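Local structure of peptidase S15/CocE/NonD (Thaumarchaeota archaeon SCGC AB-539-E09, 4PF1) at residues G254-K257 with K258-H262; V355-P358 with F359-H362. The protein probably acts as a serine aminopeptidase of the alpha/beta hydrolase fold, related to the X-Pro dipeptidyl-peptidases of family S15. One frame throughout, in Å; residues are numbered along the deposited sequence.

Contact 1: residues G254-K257 with K258-H262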
loop_
_atom_site.group_PDB
_atom_site.type_symbol
_atom_site.label_atom_id
_atom_site.label_comp_id
_atom_site.label_asym_id
_atom_site.label_seq_id
_atom_site.Cartn_x
_atom_site.Cartn_y
_atom_site.Cartn_z
ATOM N N GLY A 254 4.315 37.492 19.468
ATOM C CA GLY A 254 5.587 37.821 20.109
ATOM C C GLY A 254 6.858 37.239 19.523
ATOM O O GLY A 254 7.844 37.966 19.365
ATOM N N PHE A 255 6.872 35.918 19.231
ATOM C CA PHE A 255 8.080 35.282 18.702
ATOM C C PHE A 255 8.410 35.754 17.284
ATOM O O PHE A 255 9.593 35.842 16.956
ATOM C CB PHE A 255 8.016 33.747 18.767
ATOM C CG PHE A 255 9.352 33.081 18.523
ATOM C CD1 PHE A 255 10.484 33.466 19.240
ATOM C CD2 PHE A 255 9.488 32.086 17.561
ATOM C CE1 PHE A 255 11.721 32.858 19.006
ATOM C CE2 PHE A 255 10.726 31.481 17.327
ATOM C CZ PHE A 255 11.833 31.872 18.050
ATOM N N TRP A 256 7.388 36.099 16.457
ATOM C CA TRP A 256 7.642 36.643 15.115
ATOM C C TRP A 256 8.312 38.020 15.227
ATOM O O TRP A 256 9.249 38.308 14.477
ATOM C CB TRP A 256 6.355 36.732 14.265
ATOM C CG TRP A 256 6.500 37.593 13.036
ATOM C CD1 TRP A 256 5.831 38.750 12.765
ATOM C CD2 TRP A 256 7.464 37.431 11.980
ATOM N NE1 TRP A 256 6.277 39.290 11.580
ATOM C CE2 TRP A 256 7.292 38.510 11.086
ATOM C CE3 TRP A 256 8.459 36.475 11.703
ATOM C CZ2 TRP A 256 8.049 38.640 9.914
ATOM C CZ3 TRP A 256 9.207 36.604 10.542
ATOM C CH2 TRP A 256 9.003 37.679 9.665
ATOM N N LYS A 257 7.850 38.849 16.190
ATOM C CA LYS A 257 8.421 40.172 16.469
ATOM C C LYS A 257 9.898 40.029 16.844
ATOM O O LYS A 257 10.719 40.809 16.377
ATOM C CB LYS A 257 7.642 40.885 17.589
ATOM C CG LYS A 257 6.194 41.212 17.223
ATOM C CD LYS A 257 5.427 41.823 18.398
ATOM C CE LYS A 257 5.443 43.335 18.393
ATOM N NZ LYS A 257 4.584 43.900 17.320
ATOM N N LYS A 258 10.239 38.976 17.619
ATOM C CA LYS A 258 11.616 38.658 18.015
ATOM C C LYS A 258 12.452 38.199 16.804
ATOM O O LYS A 258 13.589 38.643 16.649
ATOM C CB LYS A 258 11.630 37.575 19.106
ATOM C CG LYS A 258 11.086 38.044 20.454
ATOM C CD LYS A 258 10.831 36.867 21.383
ATOM C CE LYS A 258 10.245 37.300 22.704
ATOM N NZ LYS A 258 9.812 36.135 23.520
ATOM N N LEU A 259 11.881 37.316 15.944
ATOM C CA LEU A 259 12.561 36.797 14.745
ATOM C C LEU A 259 12.871 37.923 13.746
ATOM O O LEU A 259 13.988 37.988 13.226
ATOM C CB LEU A 259 11.716 35.701 14.052
ATOM C CG LEU A 259 11.598 34.348 14.767
ATOM C CD1 LEU A 259 10.437 33.537 14.204
ATOM C CD2 LEU A 259 12.892 33.546 14.669
ATOM N N ALA A 260 11.884 38.815 13.498
ATOM C CA ALA A 260 12.019 39.942 12.571
ATOM C C ALA A 260 12.992 41.007 13.096
ATOM O O ALA A 260 13.724 41.598 12.300
ATOM C CB ALA A 260 10.656 40.567 12.305
ATOM N N ALA A 261 12.996 41.256 14.427
ATOM C CA ALA A 261 13.883 42.247 15.053
ATOM C C ALA A 261 15.316 41.717 15.223
ATOM O O ALA A 261 16.245 42.516 15.337
ATOM C CB ALA A 261 13.329 42.676 16.406
ATOM N N HIS A 262 15.499 40.379 15.241
ATOM C CA HIS A 262 16.830 39.792 15.424
ATOM C C HIS A 262 17.194 38.790 14.293
ATOM O O HIS A 262 17.336 37.593 14.570
ATOM C CB HIS A 262 16.938 39.116 16.809
ATOM C CG HIS A 262 16.599 40.018 17.955
ATOM N ND1 HIS A 262 17.428 41.063 18.321
ATOM C CD2 HIS A 262 15.529 40.001 18.783
ATOM C CE1 HIS A 262 16.839 41.647 19.352
ATOM N NE2 HIS A 262 15.693 41.043 19.666
#

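Contact 2: residues V355-P358 with F359-H362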
loop_
_atom_site.group_PDB
_atom_site.type_symbol
_atom_site.label_atom_id
_atom_site.label_comp_id
_atom_site.label_asym_id
_atom_site.label_seq_id
_atom_site.Cartn_x
_atom_site.Cartn_y
_atom_site.Cartn_z
ATOM N N VAL A 355 20.097 1.000 27.778
ATOM C CA VAL A 355 20.987 2.091 28.195
ATOM C C VAL A 355 20.247 3.105 29.092
ATOM O O VAL A 355 20.711 3.368 30.200
ATOM C CB VAL A 355 21.662 2.801 26.979
ATOM C CG1 VAL A 355 22.641 3.882 27.441
ATOM C CG2 VAL A 355 22.360 1.798 26.061
ATOM N N MET A 356 19.115 3.678 28.611
ATOM C CA MET A 356 18.370 4.712 29.343
ATOM C C MET A 356 17.744 4.190 30.649
ATOM O O MET A 356 17.898 4.840 31.683
ATOM C CB MET A 356 17.291 5.365 28.462
ATOM C CG MET A 356 16.715 6.644 29.074
ATOM S SD MET A 356 15.203 7.248 28.283
ATOM C CE MET A 356 14.068 5.945 28.704
ATOM N N GLN A 357 17.022 3.051 30.606
ATOM C CA GLN A 357 16.390 2.508 31.813
ATOM C C GLN A 357 17.447 2.098 32.883
ATOM O O GLN A 357 17.298 2.541 34.021
ATOM C CB GLN A 357 15.422 1.353 31.491
ATOM C CG GLN A 357 14.409 1.050 32.618
ATOM C CD GLN A 357 13.618 2.261 33.097
ATOM O OE1 GLN A 357 13.157 3.103 32.313
ATOM N NE2 GLN A 357 13.420 2.353 34.402
ATOM N N PRO A 358 18.565 1.381 32.555
ATOM C CA PRO A 358 19.564 1.078 33.603
ATOM C C PRO A 358 20.237 2.343 34.154
ATOM O O PRO A 358 20.573 2.379 35.335
ATOM C CB PRO A 358 20.567 0.166 32.888
ATOM C CG PRO A 358 19.819 -0.388 31.725
ATOM C CD PRO A 358 18.938 0.738 31.281
ATOM N N PHE A 359 20.391 3.393 33.309
ATOM C CA PHE A 359 20.923 4.699 33.725
ATOM C C PHE A 359 20.011 5.294 34.809
ATOM O O PHE A 359 20.486 5.637 35.891
ATOM C CB PHE A 359 21.032 5.652 32.507
ATOM C CG PHE A 359 21.316 7.107 32.822
ATOM C CD1 PHE A 359 22.614 7.542 33.074
ATOM C CD2 PHE A 359 20.293 8.049 32.821
ATOM C CE1 PHE A 359 22.878 8.890 33.341
ATOM C CE2 PHE A 359 20.559 9.396 33.093
ATOM C CZ PHE A 359 21.848 9.807 33.353
ATOM N N LEU A 360 18.690 5.358 34.526
ATOM C CA LEU A 360 17.682 5.893 35.445
ATOM C C LEU A 360 17.543 5.032 36.698
ATOM O O LEU A 360 17.505 5.578 37.800
ATOM C CB LEU A 360 16.311 6.024 34.748
ATOM C CG LEU A 360 16.217 7.014 33.576
ATOM C CD1 LEU A 360 14.900 6.863 32.849
ATOM C CD2 LEU A 360 16.405 8.458 34.045
ATOM N N ASP A 361 17.484 3.689 36.537
ATOM C CA ASP A 361 17.331 2.758 37.659
ATOM C C ASP A 361 18.483 2.866 38.660
ATOM O O ASP A 361 18.244 2.761 39.862
ATOM C CB ASP A 361 17.185 1.310 37.168
ATOM C CG ASP A 361 15.830 0.995 36.559
ATOM O OD1 ASP A 361 14.818 1.573 37.020
ATOM O OD2 ASP A 361 15.771 0.124 35.665
ATOM N N HIS A 362 19.720 3.121 38.179
ATOM C CA HIS A 362 20.870 3.264 39.068
ATOM C C HIS A 362 20.748 4.507 39.968
ATOM O O HIS A 362 20.961 4.397 41.171
ATOM C CB HIS A 362 22.198 3.298 38.289
ATOM C CG HIS A 362 23.365 3.715 39.135
ATOM N ND1 HIS A 362 23.805 2.936 40.189
ATOM C CD2 HIS A 362 24.085 4.860 39.110
ATOM C CE1 HIS A 362 24.792 3.615 40.755
ATOM N NE2 HIS A 362 25.005 4.774 40.133
#

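Contact 1: residues G254-K257 with K258-H262
The phenyl ring of F255 carries L259 over one face, and the indole of W256 carries A260 over one of its own, so two successive i to i+4 pairs of one helix each make a CH-pi contact. L259 CG stands 4.1 Å from the centroid of the F255 ring, only 17° off the normal, while its CD1 comes within 3.8 Å of F255 CE2. At the edge of the same ring, near its plane, K258 CD lies 4.0 Å from F255 CD1. W196, in a loop, is edge-to-face with F255. On the indole, A260 CB sits 4.1 Å from the centroid of the six-membered ring. Both aromatic side chains have CG anti to the backbone N (chi1 -167° for F255, 165° for W256), which swings the rings along the helix to residues one turn on. Beneath them run four i+4 backbone bonds, of which the straightest runs from A260 N to W256 O, 2.9 Å long. The K258 chain, extended beyond CG, carries NZ to a salt bridge with D18 of the second subunit. H262, where helical geometry ends, uses its ND1 to bond D266. The helix 254-261 thus packs against helix 204-215, through W256 on L208, and against helix 267-270, through F255 and L259 on W269.

Contact 2: residues V355-P358 with F359-H362
Q357 and D361, one helical turn apart, cross obliquely, with the amide and carboxylate planes 65° apart. The bond between them is imperfect: Q357 NE2 reaches D361 OD1 at 3.1 Å, but meets it from above the carboxylate plane, and its second reach, to D361 OD2 at 3.5 Å, is weak. A bend at chi2 (53°) turns the Q357 amide along the helix toward the acid. The other end of the amide, Q357 OE1, is bonded to T93 OG1, while D361 OD1, the oxygen already gripped by NE2, is also bonded to Y99 OH. With an alanine here in place of Q357, T93 would probably be left without its amide partner, and the D361 carboxylate, still bonded to Y99, would be likely to turn more freely.

On the neighbouring flank M356 and L360 lie side by side and point the same way, M356 CG passing 4.2 Å from L360 CD1. L360 meets Q357 differently, the two side chains crossing at about a right angle.

All this belongs to helix 347-365, which packs against the central sheet of the alpha/beta hydrolase fold. M356 and F359 press on V182 of strand 178-184 and L288 of strand 287-292, whereas Q357 and L360 face helix 92-96 at T94.

P358 kinks the helix without breaking it: its N has no hydrogen to give to the preceding turn, yet the i+4 bonds continue across it, with D361 N to Q357 O at 2.8 Å and nearly straight (168°), and H362 N bonded to the P358 carbonyl. The F359 ring has the M356 carbonyl oxygen at its edge, near its plane, CD2 being 4.2 Å from that O.

In the fold
From the N terminus, the chain first builds most of the central sheet, through strand 178-184, before it reaches contact 1 in helix 254-261. Strands 287-292 and 319-324 follow, and only then does helix 347-365 bring contact 2. Each contact spans about two turns of one helix, with no residues between its halves, so neither closes a loop; they stand in series, neither nested nor crossing. The centres of contact 1 and contact 2 are about 40 Å apart, on opposite sides of the chain's centre. Contact 1 joins neighbouring helices and also borders a second subunit, whereas contact 2 fastens a long helix to strands laid down both before and after contact 1.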